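PDB 4MXN: uncharacterized protein from Parabacteroides merdae, which is of unknown function but, as a right-handed parallel beta-helix related to family 28 glycoside hydrolases, probably acts on pectin-like polysaccharides. Local coordinates for residues A[146-151]-A[168-173]. Residues are numbered along the deposited sequence; the frame is centred on the assembly and turned at random.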
ATOM      1  N   TYR A 146       9.977   8.213   8.273  1.00 22.97           N
ATOM      2  CA  TYR A 146       8.574   8.576   8.476  1.00 21.30           C
ATOM      3  C   TYR A 146       7.698   8.530   7.220  1.00 24.76           C
ATOM      4  O   TYR A 146       6.470   8.415   7.328  1.00 23.49           O
ATOM      5  CB  TYR A 146       8.514  10.001   9.071  1.00 22.08           C
ATOM      6  CG  TYR A 146       9.225  10.096  10.400  1.00 25.81           C
ATOM      7  CD1 TYR A 146       8.562   9.816  11.589  1.00 28.42           C
ATOM      8  CD2 TYR A 146      10.578  10.426  10.469  1.00 28.16           C
ATOM      9  CE1 TYR A 146       9.226   9.854  12.813  1.00 30.91           C
ATOM     10  CE2 TYR A 146      11.255  10.457  11.686  1.00 29.80           C
ATOM     11  CZ  TYR A 146      10.573  10.177  12.857  1.00 36.57           C
ATOM     12  OH  TYR A 146      11.230  10.241  14.060  1.00 39.13           O
ATOM     13  N   ALA A 147       8.301   8.694   6.040  1.00 22.85           N
ATOM     14  CA  ALA A 147       7.539   8.700   4.791  1.00 22.58           C
ATOM     15  C   ALA A 147       6.904   7.312   4.564  1.00 24.36           C
ATOM     16  O   ALA A 147       7.602   6.295   4.657  1.00 22.64           O
ATOM     17  CB  ALA A 147       8.438   9.100   3.635  1.00 23.25           C
ATOM     18  N   PRO A 148       5.568   7.246   4.367  1.00 20.55           N
ATOM     19  CA  PRO A 148       4.934   5.943   4.243  1.00 19.46           C
ATOM     20  C   PRO A 148       5.065   5.315   2.873  1.00 22.95           C
ATOM     21  O   PRO A 148       5.085   5.987   1.837  1.00 21.07           O
ATOM     22  CB  PRO A 148       3.455   6.244   4.531  1.00 21.32           C
ATOM     23  CG  PRO A 148       3.257   7.634   4.061  1.00 25.63           C
ATOM     24  CD  PRO A 148       4.564   8.335   4.332  1.00 22.70           C
ATOM     25  N   ALA A 149       5.071   3.991   2.876  1.00 20.14           N
ATOM     26  CA  ALA A 149       4.964   3.195   1.672  1.00 19.64           C
ATOM     27  C   ALA A 149       3.491   3.229   1.249  1.00 19.09           C
ATOM     28  O   ALA A 149       2.648   3.728   2.005  1.00 18.85           O
ATOM     29  CB  ALA A 149       5.413   1.761   1.964  1.00 20.83           C
ATOM     30  N   LEU A 150       3.156   2.721   0.062  1.00 16.10           N
ATOM     31  CA  LEU A 150       1.731   2.667  -0.295  1.00 15.76           C
ATOM     32  C   LEU A 150       1.108   1.439   0.361  1.00 20.22           C
ATOM     33  O   LEU A 150       0.029   1.545   0.943  1.00 20.05           O
ATOM     34  CB  LEU A 150       1.510   2.681  -1.808  1.00 14.63           C
ATOM     35  CG  LEU A 150       1.926   3.964  -2.503  1.00 18.20           C
ATOM     36  CD1 LEU A 150       1.917   3.799  -3.997  1.00 19.46           C
ATOM     37  CD2 LEU A 150       1.036   5.124  -2.148  1.00 18.59           C
ATOM     38  N   ILE A 151       1.827   0.300   0.315  1.00 18.09           N
ATOM     39  CA  ILE A 151       1.451  -0.987   0.909  1.00 19.77           C
ATOM     40  C   ILE A 151       2.635  -1.561   1.682  1.00 24.60           C
ATOM     41  O   ILE A 151       3.762  -1.560   1.179  1.00 22.34           O
ATOM     42  CB  ILE A 151       0.985  -1.973  -0.213  1.00 24.56           C
ATOM     43  CG1 ILE A 151      -0.375  -1.581  -0.810  1.00 24.05           C
ATOM     44  CG2 ILE A 151       1.029  -3.437   0.224  1.00 28.97           C
ATOM     45  CD1 ILE A 151      -0.633  -2.306  -2.229  1.00 36.68           C
ATOM     46  N   ASP A 168       2.949   7.272  -7.159  1.00 18.15           N
ATOM     47  CA  ASP A 168       3.685   8.361  -6.510  1.00 18.40           C
ATOM     48  C   ASP A 168       3.864   8.129  -5.011  1.00 20.19           C
ATOM     49  O   ASP A 168       3.587   8.996  -4.188  1.00 19.60           O
ATOM     50  CB  ASP A 168       2.953   9.695  -6.789  1.00 20.20           C
ATOM     51  CG  ASP A 168       3.685  10.934  -6.339  1.00 25.90           C
ATOM     52  OD1 ASP A 168       4.927  10.986  -6.517  1.00 23.14           O
ATOM     53  OD2 ASP A 168       3.016  11.862  -5.819  1.00 24.08           O
ATOM     54  N   ALA A 169       4.376   6.955  -4.681  1.00 17.22           N
ATOM     55  CA  ALA A 169       4.669   6.529  -3.332  1.00 16.33           C
ATOM     56  C   ALA A 169       5.596   7.538  -2.637  1.00 21.23           C
ATOM     57  O   ALA A 169       6.564   7.993  -3.251  1.00 21.64           O
ATOM     58  CB  ALA A 169       5.331   5.155  -3.371  1.00 16.38           C
ATOM     59  N   ALA A 170       5.290   7.878  -1.358  1.00 16.26           N
ATOM     60  CA  ALA A 170       6.107   8.792  -0.548  1.00 16.04           C
ATOM     61  C   ALA A 170       7.421   8.133  -0.147  1.00 20.42           C
ATOM     62  O   ALA A 170       8.364   8.815   0.237  1.00 21.54           O
ATOM     63  CB  ALA A 170       5.341   9.222   0.691  1.00 16.76           C
ATOM     64  N   ASN A 171       7.478   6.797  -0.230  1.00 18.18           N
ATOM     65  CA  ASN A 171       8.675   6.036   0.088  1.00 18.19           C
ATOM     66  C   ASN A 171       8.776   4.927  -0.980  1.00 21.58           C
ATOM     67  O   ASN A 171       8.845   5.257  -2.152  1.00 21.91           O
ATOM     68  CB  ASN A 171       8.612   5.536   1.528  1.00 21.03           C
ATOM     69  CG  ASN A 171       9.977   5.348   2.163  1.00 38.47           C
ATOM     70  OD1 ASN A 171      10.945   4.968   1.509  1.00 26.28           O
ATOM     71  ND2 ASN A 171      10.078   5.581   3.461  1.00 34.39           N
ATOM     72  N   VAL A 172       8.731   3.655  -0.596  1.00 19.52           N
ATOM     73  CA  VAL A 172       8.730   2.504  -1.505  1.00 20.47           C
ATOM     74  C   VAL A 172       7.247   2.228  -1.784  1.00 23.69           C
ATOM     75  O   VAL A 172       6.423   2.554  -0.941  1.00 23.24           O
ATOM     76  CB  VAL A 172       9.522   1.306  -0.883  1.00 25.65           C
ATOM     77  CG1 VAL A 172       9.303  -0.006  -1.637  1.00 26.47           C
ATOM     78  CG2 VAL A 172      11.011   1.623  -0.812  1.00 26.47           C
ATOM     79  N   ALA A 173       6.878   1.726  -2.971  1.00 19.57           N
ATOM     80  CA  ALA A 173       5.451   1.471  -3.212  1.00 18.57           C
ATOM     81  C   ALA A 173       4.938   0.267  -2.394  1.00 23.74           C
ATOM     82  O   ALA A 173       3.871   0.357  -1.779  1.00 22.72           O
ATOM     83  CB  ALA A 173       5.193   1.241  -4.684  1.00 18.50           C
TER
HETATM   84  O   HOH W   1       3.091   6.653   0.027  1.00 22.06           O
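Leu150 lays its branched end over Ala169, with CG 3.7 Å from Ala169 CB, and makes the apolar centre where two successive coils of the parallel beta-helix meet. Residues 146-151 lead from helix 143-146 into strand 151-154, while residues 168-173 turn the corner between strands 165-167 and 174-177. Leu150 CG stands anti to its own carbonyl carbon (chi1 -66°), which brings CG and CD1 against Ala169 CB; CD1 also approaches Ala173 CB, and a branched leucine suits this place because it can touch Leu166 and Ile102 as well. Alanine suits the facing positions because a single methyl lets the two backbones come near each other. Further along, Ala170 CB rests against the ring of Pro148, 3.8 Å from CD, and Val126 of helix 123-136 covers both residues.

Polar backbone atoms flank this centre. Ala173 O accepts a 2.9 Å hydrogen bond from Ile151 N and so starts the pairing of strands 151-154 and 174-177. Leu150 N is shared between weak bonds to Ala173 O and Val172 O, and Ala149 CA adds a CH···O contact to the latter at 3.1 Å. Where no direct bond joins Pro148 O to Ala170 N, a water donates to the carbonyl and accepts from the amide.

Asn171 closes the outer edge with its carboxamide, which offers an N-H to a backbone carbonyl: the Asn171 ND2 to Ala147 O bond is 2.8 Å long and nearly straight (168° at the hydrogen). With an alanine in place of Asn171, Ala147 O would probably lose this donor, and the tie to helix 143-146, where ND2 also bonds Ser144 O weakly, would go too. Ala147 O lies in the amide plane of Asn171, whereas ND2 sits 36° above the carbonyl plane.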